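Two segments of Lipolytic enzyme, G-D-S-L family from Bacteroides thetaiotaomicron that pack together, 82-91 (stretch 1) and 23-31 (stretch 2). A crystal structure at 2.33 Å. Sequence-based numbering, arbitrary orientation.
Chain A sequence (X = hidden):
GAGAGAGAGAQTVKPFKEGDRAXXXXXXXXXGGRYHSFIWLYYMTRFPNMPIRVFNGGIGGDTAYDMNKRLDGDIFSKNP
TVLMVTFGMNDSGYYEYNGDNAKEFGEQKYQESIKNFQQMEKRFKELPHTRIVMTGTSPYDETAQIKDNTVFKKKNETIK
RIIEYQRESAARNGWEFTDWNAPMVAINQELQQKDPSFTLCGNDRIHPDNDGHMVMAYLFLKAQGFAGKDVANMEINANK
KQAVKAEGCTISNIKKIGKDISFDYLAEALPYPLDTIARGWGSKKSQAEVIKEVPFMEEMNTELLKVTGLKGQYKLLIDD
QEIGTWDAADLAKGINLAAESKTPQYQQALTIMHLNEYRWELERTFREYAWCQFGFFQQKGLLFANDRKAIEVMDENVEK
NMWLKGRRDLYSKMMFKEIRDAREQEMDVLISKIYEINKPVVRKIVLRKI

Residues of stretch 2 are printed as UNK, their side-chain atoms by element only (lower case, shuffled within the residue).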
# COMPACT_ATOMS: atom_id res chain seq x y z
N VAL A 82 10.38 -2.39 -12.05
CA VAL A 82 10.16 -1.08 -11.47
C VAL A 82 10.64 -1.12 -10.03
O VAL A 82 10.19 -1.96 -9.25
CB VAL A 82 8.67 -0.66 -11.53
CG1 VAL A 82 8.53 0.80 -11.15
CG2 VAL A 82 8.10 -0.89 -12.92
N LEU A 83 11.51 -0.18 -9.66
CA LEU A 83 12.13 -0.13 -8.33
C LEU A 83 11.78 1.21 -7.68
O LEU A 83 12.12 2.27 -8.22
CB LEU A 83 13.65 -0.30 -8.42
CG LEU A 83 14.47 -0.16 -7.12
CD1 LEU A 83 14.09 -1.22 -6.12
CD2 LEU A 83 15.96 -0.21 -7.39
N MET A 84 11.06 1.15 -6.57
CA MET A 84 10.78 2.33 -5.76
C MET A 84 11.78 2.41 -4.61
O MET A 84 12.09 1.39 -3.99
CB MET A 84 9.35 2.29 -5.23
CG MET A 84 8.30 2.79 -6.23
SD MET A 84 8.19 1.87 -7.79
CE MET A 84 7.70 0.23 -7.22
N VAL A 85 12.31 3.61 -4.36
CA VAL A 85 13.38 3.82 -3.39
C VAL A 85 12.94 4.90 -2.40
O VAL A 85 12.63 6.03 -2.80
CB VAL A 85 14.70 4.21 -4.08
CG1 VAL A 85 15.82 4.40 -3.07
CG2 VAL A 85 15.09 3.18 -5.14
N THR A 86 12.87 4.54 -1.12
CA THR A 86 12.50 5.47 -0.05
C THR A 86 13.40 5.25 1.16
O THR A 86 13.75 4.11 1.49
CB THR A 86 11.03 5.31 0.36
OG1 THR A 86 10.68 6.35 1.29
CG2 THR A 86 10.77 3.94 1.01
N PHE A 87 13.80 6.35 1.80
CA PHE A 87 14.71 6.29 2.94
C PHE A 87 14.71 7.66 3.60
O PHE A 87 14.11 8.62 3.10
CB PHE A 87 16.13 5.89 2.53
CG PHE A 87 16.84 6.93 1.69
CD1 PHE A 87 16.45 7.15 0.38
CD2 PHE A 87 17.87 7.68 2.23
CE1 PHE A 87 17.09 8.11 -0.38
CE2 PHE A 87 18.51 8.64 1.47
CZ PHE A 87 18.12 8.85 0.17
N GLY A 88 15.38 7.75 4.75
CA GLY A 88 15.57 9.02 5.42
C GLY A 88 15.07 9.05 6.85
O GLY A 88 15.55 9.86 7.64
N MET A 89 14.07 8.23 7.18
CA MET A 89 13.56 8.27 8.55
C MET A 89 14.66 7.92 9.55
O MET A 89 14.76 8.56 10.62
CB MET A 89 12.36 7.34 8.70
CG MET A 89 11.76 7.36 10.11
SD MET A 89 11.08 8.95 10.66
CE MET A 89 9.59 9.09 9.67
N ASN A 90 15.50 6.94 9.23
CA ASN A 90 16.63 6.58 10.09
C ASN A 90 17.84 7.45 9.80
O ASN A 90 18.58 7.80 10.72
CB ASN A 90 16.96 5.10 9.92
CG ASN A 90 15.90 4.21 10.50
OD1 ASN A 90 15.50 4.39 11.66
ND2 ASN A 90 15.40 3.27 9.71
N ASP A 91 18.09 7.76 8.53
CA ASP A 91 19.22 8.60 8.18
C ASP A 91 19.20 9.92 8.94
O ASP A 91 20.24 10.42 9.38
CB ASP A 91 19.24 8.85 6.66
CG ASP A 91 19.13 7.56 5.84
OD1 ASP A 91 18.11 6.83 6.00
OD2 ASP A 91 20.04 7.29 5.01
N UNK A 23 9.42 -3.61 -6.95
CA UNK A 23 10.07 -3.79 -5.65
C UNK A 23 10.10 -2.46 -4.93
O UNK A 23 10.56 -1.45 -5.48
c UNK A 23 12.15 -4.51 -4.44
c UNK A 23 11.50 -4.34 -5.81
c UNK A 23 11.50 -5.67 -6.59
N UNK A 24 9.61 -2.45 -3.68
CA UNK A 24 9.58 -1.25 -2.83
C UNK A 24 10.71 -1.34 -1.81
O UNK A 24 10.57 -2.01 -0.78
c UNK A 24 5.02 0.05 -4.72
c UNK A 24 8.23 -1.12 -2.12
c UNK A 24 5.36 -1.29 -4.60
c UNK A 24 6.40 -1.66 -3.75
c UNK A 24 7.12 -0.71 -3.03
c UNK A 24 5.73 1.01 -3.99
c UNK A 24 6.77 0.62 -3.16
N UNK A 25 11.81 -0.65 -2.09
CA UNK A 25 12.96 -0.68 -1.20
C UNK A 25 12.80 0.35 -0.09
O UNK A 25 12.54 1.54 -0.35
c UNK A 25 16.60 0.24 -2.29
c UNK A 25 14.23 -0.41 -2.01
c UNK A 25 15.50 0.01 -1.27
c UNK A 25 15.93 -1.05 -0.28
N UNK A 26 12.96 -0.07 1.16
CA UNK A 26 12.73 0.90 2.22
C UNK A 26 13.24 0.44 3.57
O UNK A 26 14.01 -0.51 3.68
N UNK A 27 12.78 1.15 4.61
CA UNK A 27 13.17 0.81 5.97
C UNK A 27 12.03 0.13 6.73
O UNK A 27 11.28 -0.65 6.13
o UNK A 27 11.45 3.01 6.55
n UNK A 27 13.17 4.43 6.92
c UNK A 27 12.66 3.21 6.72
c UNK A 27 13.66 2.05 6.73
N UNK A 28 11.90 0.40 8.04
CA UNK A 28 10.89 -0.31 8.80
C UNK A 28 9.49 0.05 8.37
O UNK A 28 8.57 -0.77 8.49
o UNK A 28 11.18 1.31 10.59
c UNK A 28 11.02 -0.06 10.30
N UNK A 29 9.28 1.27 7.87
CA UNK A 29 7.95 1.63 7.40
C UNK A 29 7.53 0.71 6.26
O UNK A 29 6.40 0.21 6.22
c UNK A 29 6.61 3.47 6.32
c UNK A 29 8.74 5.36 7.95
c UNK A 29 7.93 3.12 6.99
c UNK A 29 8.20 3.97 8.23
N UNK A 30 8.47 0.41 5.35
CA UNK A 30 8.25 -0.57 4.29
C UNK A 30 8.25 -1.99 4.84
O UNK A 30 7.35 -2.79 4.53
c UNK A 30 9.35 -0.42 3.24
c UNK A 30 9.21 -1.46 2.14
o UNK A 30 9.31 0.91 2.70
N UNK A 31 9.26 -2.33 5.64
CA UNK A 31 9.44 -3.70 6.13
C UNK A 31 8.20 -4.20 6.85
O UNK A 31 7.61 -5.22 6.47
o UNK A 31 10.34 -6.10 7.18
c UNK A 31 10.67 -3.73 7.04
o UNK A 31 12.03 -5.23 8.28
c UNK A 31 11.02 -5.12 7.55
O HOH W 1 15.53 5.59 6.64
O HOH W 2 12.42 6.62 5.48

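Position 23 carries three side-chain carbons, one bearing the other two, a beta-branched apolar group whose CB lies 4.1 Å from Leu-83 CD1. It is Val-23. Its backbone N donates to Val-82 O (2.9 Å), and its O accepts from Met-84 N (2.9 Å).

At position 24 a single carbon leads to a ring of six carbons with no heteroatom, and Met-84 CE sits over one face of this ring; this is Phe-24. The methyl carbon Met-84 CE is 3.8 Å from the centroid of the Phe-24 ring and 3.7 Å from Phe-24 CZ, so that a methyl group with its weakly polarised hydrogens meets the pi cloud.

Position 25 has four carbons forked at the second, and its CB lies 4.2 Å from Leu-83 CD1. This is Leu-25, whose CD2 also approaches Val-85 CG1 at 4.3 Å. Its N donates to Met-84 O (2.8 Å), and its O accepts from Thr-86 N (3.1 Å).

No side-chain atom is present at position 26, which is therefore Gly-26. A CB here would stand only 3.1 Å from Thr-86 CG2 and would clash with the side-chain oxygen of position 30. The bare CA instead makes a CA-H...O contact with Thr-86 O at 3.4 Å.

Position 27 shows two carbons, the second carrying one oxygen and one nitrogen, a short amide that touches Met-89 and Asn-90: Asn-27. Its ND2 lies 3.5 Å from Met-89 CB, while its CB is 3.7 Å from Asn-90 ND2. Its OD1 caps the following helix by accepting from N of position 29 (3.1 Å).

At position 28 one carbon bears one oxygen, giving Ser-28; this side chain stays clear of stretch 1 and is hydrogen-bonded elsewhere in the structure. Position 29 has four carbons forked at the first, with one arm two carbons long that packs against Met-89, hence Ile-29, whose CD1 is 4.2 Å from Met-89 CB. Position 30 has a carbon carrying one oxygen and one carbon, the oxygen near Thr-86, as in Thr-30, and its OG1 lies 3.8 Å from Thr-86 CG2. Position 31 ends in a carbon with two oxygens after one other carbon; this is Asp-31, beyond reach of stretch 1.

The contact joins two parallel strands through four backbone hydrogen bonds. Val-23, Leu-25, Leu-83 and Val-85 share one sheet face, with Phe-24 and Met-84 on the other. Beyond the strands, water takes over: one molecule accepts from Asn-27 ND2 (2.6 Å), Gly-88 N (2.9 Å) and Asn-90 N (2.9 Å) and donates to Asp-91 OD1 (2.9 Å), tying the Asn-27 amide to the backbone of Gly-88 and Asn-90 and to the Asp-91 side chain.

Stretch 2 23-31: VFLGNSITD
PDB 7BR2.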